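Local coordinates for protein putative glucarate dehydratase (Pseudomonas fluorescens, PDB 4IT1) that probably catalyses the magnesium-dependent dehydration of D-glucarate to 5-dehydro-4-deoxy-D-glucarate, at residues 292-297 against 307-312; 327-332 against 359-364. One frame throughout, in Å; residues are numbered along the deposited sequence.

Interaction 1: 292-297 against 307-312; sequences MVVTDF and NSVQIV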
loop_
_atom_site.group_PDB
_atom_site.type_symbol
_atom_site.label_atom_id
_atom_site.label_comp_id
_atom_site.label_asym_id
_atom_site.label_seq_id
_atom_site.Cartn_x
_atom_site.Cartn_y
_atom_site.Cartn_z
ATOM N N MET A 292 -16.420 -12.029 4.283
ATOM C CA MET A 292 -17.429 -11.719 5.299
ATOM C C MET A 292 -16.793 -11.301 6.610
ATOM O O MET A 292 -17.196 -10.297 7.193
ATOM C CB MET A 292 -18.369 -12.901 5.529
ATOM C CG MET A 292 -19.444 -13.027 4.454
ATOM S SD MET A 292 -20.466 -14.498 4.616
ATOM C CE MET A 292 -21.630 -13.979 5.886
ATOM N N VAL A 293 -15.795 -12.060 7.064
ATOM C CA VAL A 293 -15.148 -11.756 8.335
ATOM C C VAL A 293 -13.901 -10.878 8.201
ATOM O O VAL A 293 -13.389 -10.361 9.193
ATOM C CB VAL A 293 -14.883 -13.014 9.175
ATOM C CG1 VAL A 293 -16.194 -13.729 9.453
ATOM C CG2 VAL A 293 -13.889 -13.943 8.478
ATOM N N VAL A 294 -13.411 -10.706 6.978
ATOM C CA VAL A 294 -12.326 -9.762 6.723
ATOM C C VAL A 294 -12.744 -8.915 5.530
ATOM O O VAL A 294 -12.553 -9.311 4.375
ATOM C CB VAL A 294 -10.960 -10.465 6.475
ATOM C CG1 VAL A 294 -9.883 -9.454 6.117
ATOM C CG2 VAL A 294 -10.524 -11.250 7.696
ATOM N N THR A 295 -13.341 -7.762 5.828
ATOM C CA THR A 295 -13.882 -6.871 4.808
ATOM C C THR A 295 -13.317 -5.465 4.937
ATOM O O THR A 295 -13.649 -4.598 4.129
ATOM C CB THR A 295 -15.425 -6.790 4.854
ATOM O OG1 THR A 295 -15.844 -6.208 6.101
ATOM C CG2 THR A 295 -16.050 -8.165 4.696
ATOM N N ASP A 296 -12.478 -5.237 5.950
ATOM C CA ASP A 296 -11.792 -3.948 6.117
ATOM C C ASP A 296 -10.512 -4.134 6.920
ATOM O O ASP A 296 -10.235 -5.230 7.412
ATOM C CB ASP A 296 -12.711 -2.871 6.745
ATOM C CG ASP A 296 -12.998 -3.111 8.238
ATOM O OD1 ASP A 296 -12.090 -3.492 9.011
ATOM O OD2 ASP A 296 -14.147 -2.884 8.647
ATOM N N PHE A 297 -9.736 -3.065 7.060
ATOM C CA PHE A 297 -8.408 -3.174 7.646
ATOM C C PHE A 297 -8.378 -3.556 9.129
ATOM O O PHE A 297 -7.457 -4.243 9.576
ATOM C CB PHE A 297 -7.574 -1.927 7.342
ATOM C CG PHE A 297 -7.163 -1.827 5.898
ATOM C CD1 PHE A 297 -6.042 -2.514 5.430
ATOM C CD2 PHE A 297 -7.908 -1.070 4.996
ATOM C CE1 PHE A 297 -5.668 -2.438 4.094
ATOM C CE2 PHE A 297 -7.532 -0.984 3.660
ATOM C CZ PHE A 297 -6.411 -1.669 3.208
ATOM N N ASN A 307 -5.722 -16.004 13.614
ATOM C CA ASN A 307 -5.554 -16.877 12.442
ATOM C C ASN A 307 -6.879 -17.494 11.937
ATOM O O ASN A 307 -6.982 -18.700 11.729
ATOM C CB ASN A 307 -4.482 -17.948 12.713
ATOM C CG ASN A 307 -4.128 -18.753 11.476
ATOM O OD1 ASN A 307 -3.975 -18.211 10.375
ATOM N ND2 ASN A 307 -3.999 -20.061 11.652
ATOM N N SER A 308 -7.885 -16.647 11.730
ATOM C CA SER A 308 -9.226 -17.095 11.319
ATOM C C SER A 308 -9.319 -17.557 9.872
ATOM O O SER A 308 -10.007 -18.537 9.572
ATOM C CB SER A 308 -10.256 -15.986 11.528
ATOM O OG SER A 308 -10.324 -15.598 12.883
ATOM N N VAL A 309 -8.653 -16.831 8.979
ATOM C CA VAL A 309 -8.727 -17.113 7.552
ATOM C C VAL A 309 -7.344 -17.208 6.921
ATOM O O VAL A 309 -6.389 -16.578 7.382
ATOM C CB VAL A 309 -9.587 -16.074 6.791
ATOM C CG1 VAL A 309 -11.008 -16.086 7.314
ATOM C CG2 VAL A 309 -8.990 -14.676 6.878
ATOM N N GLN A 310 -7.256 -18.000 5.860
ATOM C CA GLN A 310 -5.999 -18.225 5.165
ATOM C C GLN A 310 -5.982 -17.496 3.830
ATOM O O GLN A 310 -4.929 -17.348 3.222
ATOM C CB GLN A 310 -5.782 -19.721 4.963
ATOM C CG GLN A 310 -5.555 -20.485 6.261
ATOM C CD GLN A 310 -6.803 -20.568 7.131
ATOM O OE1 GLN A 310 -7.857 -21.029 6.683
ATOM N NE2 GLN A 310 -6.689 -20.116 8.383
ATOM N N ILE A 311 -7.156 -17.032 3.391
ATOM C CA ILE A 311 -7.312 -16.395 2.088
ATOM C C ILE A 311 -8.324 -15.254 2.168
ATOM O O ILE A 311 -9.445 -15.443 2.639
ATOM C CB ILE A 311 -7.795 -17.396 1.002
ATOM C CG1 ILE A 311 -6.785 -18.535 0.793
ATOM C CG2 ILE A 311 -8.054 -16.665 -0.307
ATOM C CD1 ILE A 311 -7.417 -19.877 0.462
ATOM N N VAL A 312 -7.927 -14.082 1.689
ATOM C CA VAL A 312 -8.813 -12.934 1.633
ATOM C C VAL A 312 -9.258 -12.677 0.197
ATOM O O VAL A 312 -8.428 -12.491 -0.697
ATOM C CB VAL A 312 -8.146 -11.662 2.203
ATOM C CG1 VAL A 312 -9.101 -10.479 2.117
ATOM C CG2 VAL A 312 -7.715 -11.888 3.646
#
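V293 and V294 meet V309 and V312 through methyl groups alone, so no flat group has a face or an edge in this contact. The one aromatic ring, F297, is engaged elsewhere: it packs edge-to-face with W319 and forms a cation-pi contact with K330 of the second subunit. The setting is a beta-alpha-beta crossover of the barrel domain of the enolase superfamily. Segment 292-297 leads from strand 288-290 into helix 297-306, whose N-cap is D296, and segment 307-312 leads from that helix into the parallel strand 311-314. The four valines bring the two connections together inside the crossover, where V294 and V309 also touch S303 of the helix.

V309 is the shared partner, one methyl for each neighbour. Its CG1 lies 3.8 Å from CG2 of V293, the two side chains passing alongside one another, head to tail, while its CG2 lies 3.8 Å from CG2 of V294. Valine suits V294 and V309 because it carries two methyls on a short stem, one for each neighbour. V294 divides its own in the same way: with CG1 anti to the backbone N (chi1 176°), CG2 is left for V309 and CG1 meets V312 of the barrel strand. There the two stems run nearly perpendicular, with V294 CG1 4.1 Å from V312 CG2.

Interaction 2: 327-332 against 359-364; sequences TLAKMC and AAVPNL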
loop_
_atom_site.group_PDB
_atom_site.type_symbol
_atom_site.label_atom_id
_atom_site.label_comp_id
_atom_site.label_asym_id
_atom_site.label_seq_id
_atom_site.Cartn_x
_atom_site.Cartn_y
_atom_site.Cartn_z
ATOM N N THR A 327 -2.557 -2.214 -1.350
ATOM C CA THR A 327 -2.149 -2.246 0.052
ATOM C C THR A 327 -2.601 -3.545 0.698
ATOM O O THR A 327 -1.791 -4.237 1.312
ATOM C CB THR A 327 -2.694 -1.049 0.835
ATOM O OG1 THR A 327 -2.305 0.147 0.164
ATOM C CG2 THR A 327 -2.111 -1.026 2.243
ATOM N N LEU A 328 -3.879 -3.891 0.532
ATOM C CA LEU A 328 -4.364 -5.153 1.067
ATOM C C LEU A 328 -3.555 -6.348 0.543
ATOM O O LEU A 328 -3.156 -7.210 1.328
ATOM C CB LEU A 328 -5.868 -5.362 0.816
ATOM C CG LEU A 328 -6.405 -6.728 1.292
ATOM C CD1 LEU A 328 -6.253 -6.961 2.805
ATOM C CD2 LEU A 328 -7.838 -6.936 0.849
ATOM N N ALA A 329 -3.328 -6.412 -0.772
ATOM C CA ALA A 329 -2.592 -7.545 -1.358
ATOM C C ALA A 329 -1.208 -7.686 -0.714
ATOM O O ALA A 329 -0.784 -8.787 -0.358
ATOM C CB ALA A 329 -2.479 -7.404 -2.869
ATOM N N LYS A 330 -0.534 -6.554 -0.552
ATOM C CA LYS A 330 0.778 -6.489 0.074
ATOM C C LYS A 330 0.729 -6.954 1.527
ATOM O O LYS A 330 1.656 -7.622 2.012
ATOM C CB LYS A 330 1.318 -5.058 -0.016
ATOM C CG LYS A 330 2.712 -4.844 0.551
ATOM C CD LYS A 330 3.748 -5.657 -0.208
ATOM C CE LYS A 330 5.138 -5.397 0.341
ATOM N NZ LYS A 330 6.124 -6.360 -0.215
ATOM N N MET A 331 -0.357 -6.604 2.214
ATOM C CA MET A 331 -0.542 -6.985 3.613
ATOM C C MET A 331 -0.775 -8.478 3.749
ATOM O O MET A 331 -0.239 -9.104 4.658
ATOM C CB MET A 331 -1.688 -6.203 4.259
ATOM C CG MET A 331 -1.341 -4.758 4.581
ATOM S SD MET A 331 -2.618 -3.893 5.529
ATOM C CE MET A 331 -2.349 -4.512 7.182
ATOM N N CYS A 332 -1.569 -9.043 2.844
ATOM C CA CYS A 332 -1.775 -10.490 2.800
ATOM C C CYS A 332 -0.453 -11.219 2.592
ATOM O O CYS A 332 -0.168 -12.211 3.272
ATOM C CB CYS A 332 -2.740 -10.867 1.684
ATOM S SG CYS A 332 -4.439 -10.336 1.974
ATOM N N ALA A 359 -4.282 -7.123 -12.121
ATOM C CA ALA A 359 -3.182 -7.277 -13.066
ATOM C C ALA A 359 -1.896 -6.675 -12.531
ATOM O O ALA A 359 -0.809 -7.094 -12.921
ATOM C CB ALA A 359 -3.539 -6.659 -14.413
ATOM N N ALA A 360 -2.022 -5.693 -11.640
ATOM C CA ALA A 360 -0.846 -5.042 -11.061
ATOM C C ALA A 360 -0.317 -5.712 -9.792
ATOM O O ALA A 360 0.717 -5.289 -9.253
ATOM C CB ALA A 360 -1.111 -3.563 -10.816
ATOM N N VAL A 361 -1.012 -6.740 -9.307
ATOM C CA VAL A 361 -0.586 -7.382 -8.061
ATOM C C VAL A 361 0.196 -8.667 -8.318
ATOM O O VAL A 361 -0.289 -9.573 -9.012
ATOM C CB VAL A 361 -1.719 -7.556 -7.000
ATOM C CG1 VAL A 361 -2.370 -6.209 -6.686
ATOM C CG2 VAL A 361 -2.761 -8.578 -7.425
ATOM N N PRO A 362 1.422 -8.733 -7.767
ATOM C CA PRO A 362 2.323 -9.863 -7.977
ATOM C C PRO A 362 1.725 -11.119 -7.385
ATOM O O PRO A 362 1.770 -12.180 -8.011
ATOM C CB PRO A 362 3.581 -9.466 -7.195
ATOM C CG PRO A 362 3.493 -7.986 -7.031
ATOM C CD PRO A 362 2.027 -7.702 -6.906
ATOM N N ASN A 363 1.145 -10.982 -6.193
ATOM C CA ASN A 363 0.613 -12.124 -5.459
ATOM C C ASN A 363 -0.884 -12.374 -5.675
ATOM O O ASN A 363 -1.684 -12.277 -4.752
ATOM C CB ASN A 363 0.991 -12.048 -3.970
ATOM C CG ASN A 363 0.392 -10.845 -3.260
ATOM O OD1 ASN A 363 0.397 -9.723 -3.776
ATOM N ND2 ASN A 363 -0.125 -11.078 -2.054
ATOM N N LEU A 364 -1.246 -12.692 -6.913
ATOM C CA LEU A 364 -2.587 -13.157 -7.248
ATOM C C LEU A 364 -2.618 -14.685 -7.193
ATOM O O LEU A 364 -2.112 -15.361 -8.089
ATOM C CB LEU A 364 -3.006 -12.650 -8.636
ATOM C CG LEU A 364 -4.435 -12.945 -9.111
ATOM C CD1 LEU A 364 -5.458 -12.452 -8.100
ATOM C CD2 LEU A 364 -4.702 -12.322 -10.476
#
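The carboxamide of N363 bonds to the backbone of helix 322-334 at A329. These residues join two successive elements of the helical layer outside the (beta/alpha)7beta barrel: helix 322-334, which follows strand 311-314, and the turn that leaves helix 348-360. N363 holds CG between its backbone N and carbonyl carbon (chi1 64°), a rotamer that swings the amide over to the helix. Its ND2 donates to A329 O at 2.9 Å, and the N-H points nearly straight at the acceptor, at 163°. The carbonyl oxygen lies close to the plane of the asparagine amide, yet the donor stands above the carbonyl plane of A329, 46° out of it. This oblique approach suits an oxygen in mid-helix, which would normally also accept the bond from the amide four residues on.

The other end of the amide lies alongside the helix, with N363 OD1 3.8 Å from A329 CB. V361 completes the contact: its CG1, anti to the carbonyl carbon, rests 4.0 Å from the same CB. Alanine fits because its single methyl lets the loop come near enough for the amide to reach the backbone. V361 is held in turn by R161, whose NH1 bonds to its carbonyl oxygen, while A360 O accepts a bond from N96 of the second subunit. A leucine in place of N363 would probably cost A329 O its side-chain donor and leave V361 against A329 CB as the main remaining contact between these two segments.

The hydrogen bond probably sets which way the amide is turned. Because A329 has no polar side chain, N363 recognises it through its backbone oxygen, and the bond therefore depends on the helix backbone and on a small residue at this position.

How the interactions relate
The two contacts succeed one another along the barrel domain, their centres 15 Å apart, and helix 322-334 joins them. While A329 turns to segment 359-364, L328 and C332 of the same helix cover the strand residue of interaction 1: V312 CB lies 3.9 Å from C332 SG, and V312 CG1 4.0 Å from L328 CD2. From the same turn of the helix, M331 SD packs 3.7 Å from F297 CE1, near the second subunit. Interaction 1 is the nearer to the metal site: the side chain of V293 is about 10 Å from the bound magnesium and about 4 Å from that of D269, a magnesium-binding residue that is not a ligand of the ion in this chain. Interaction 2 is structural packing, away from the annotated sites.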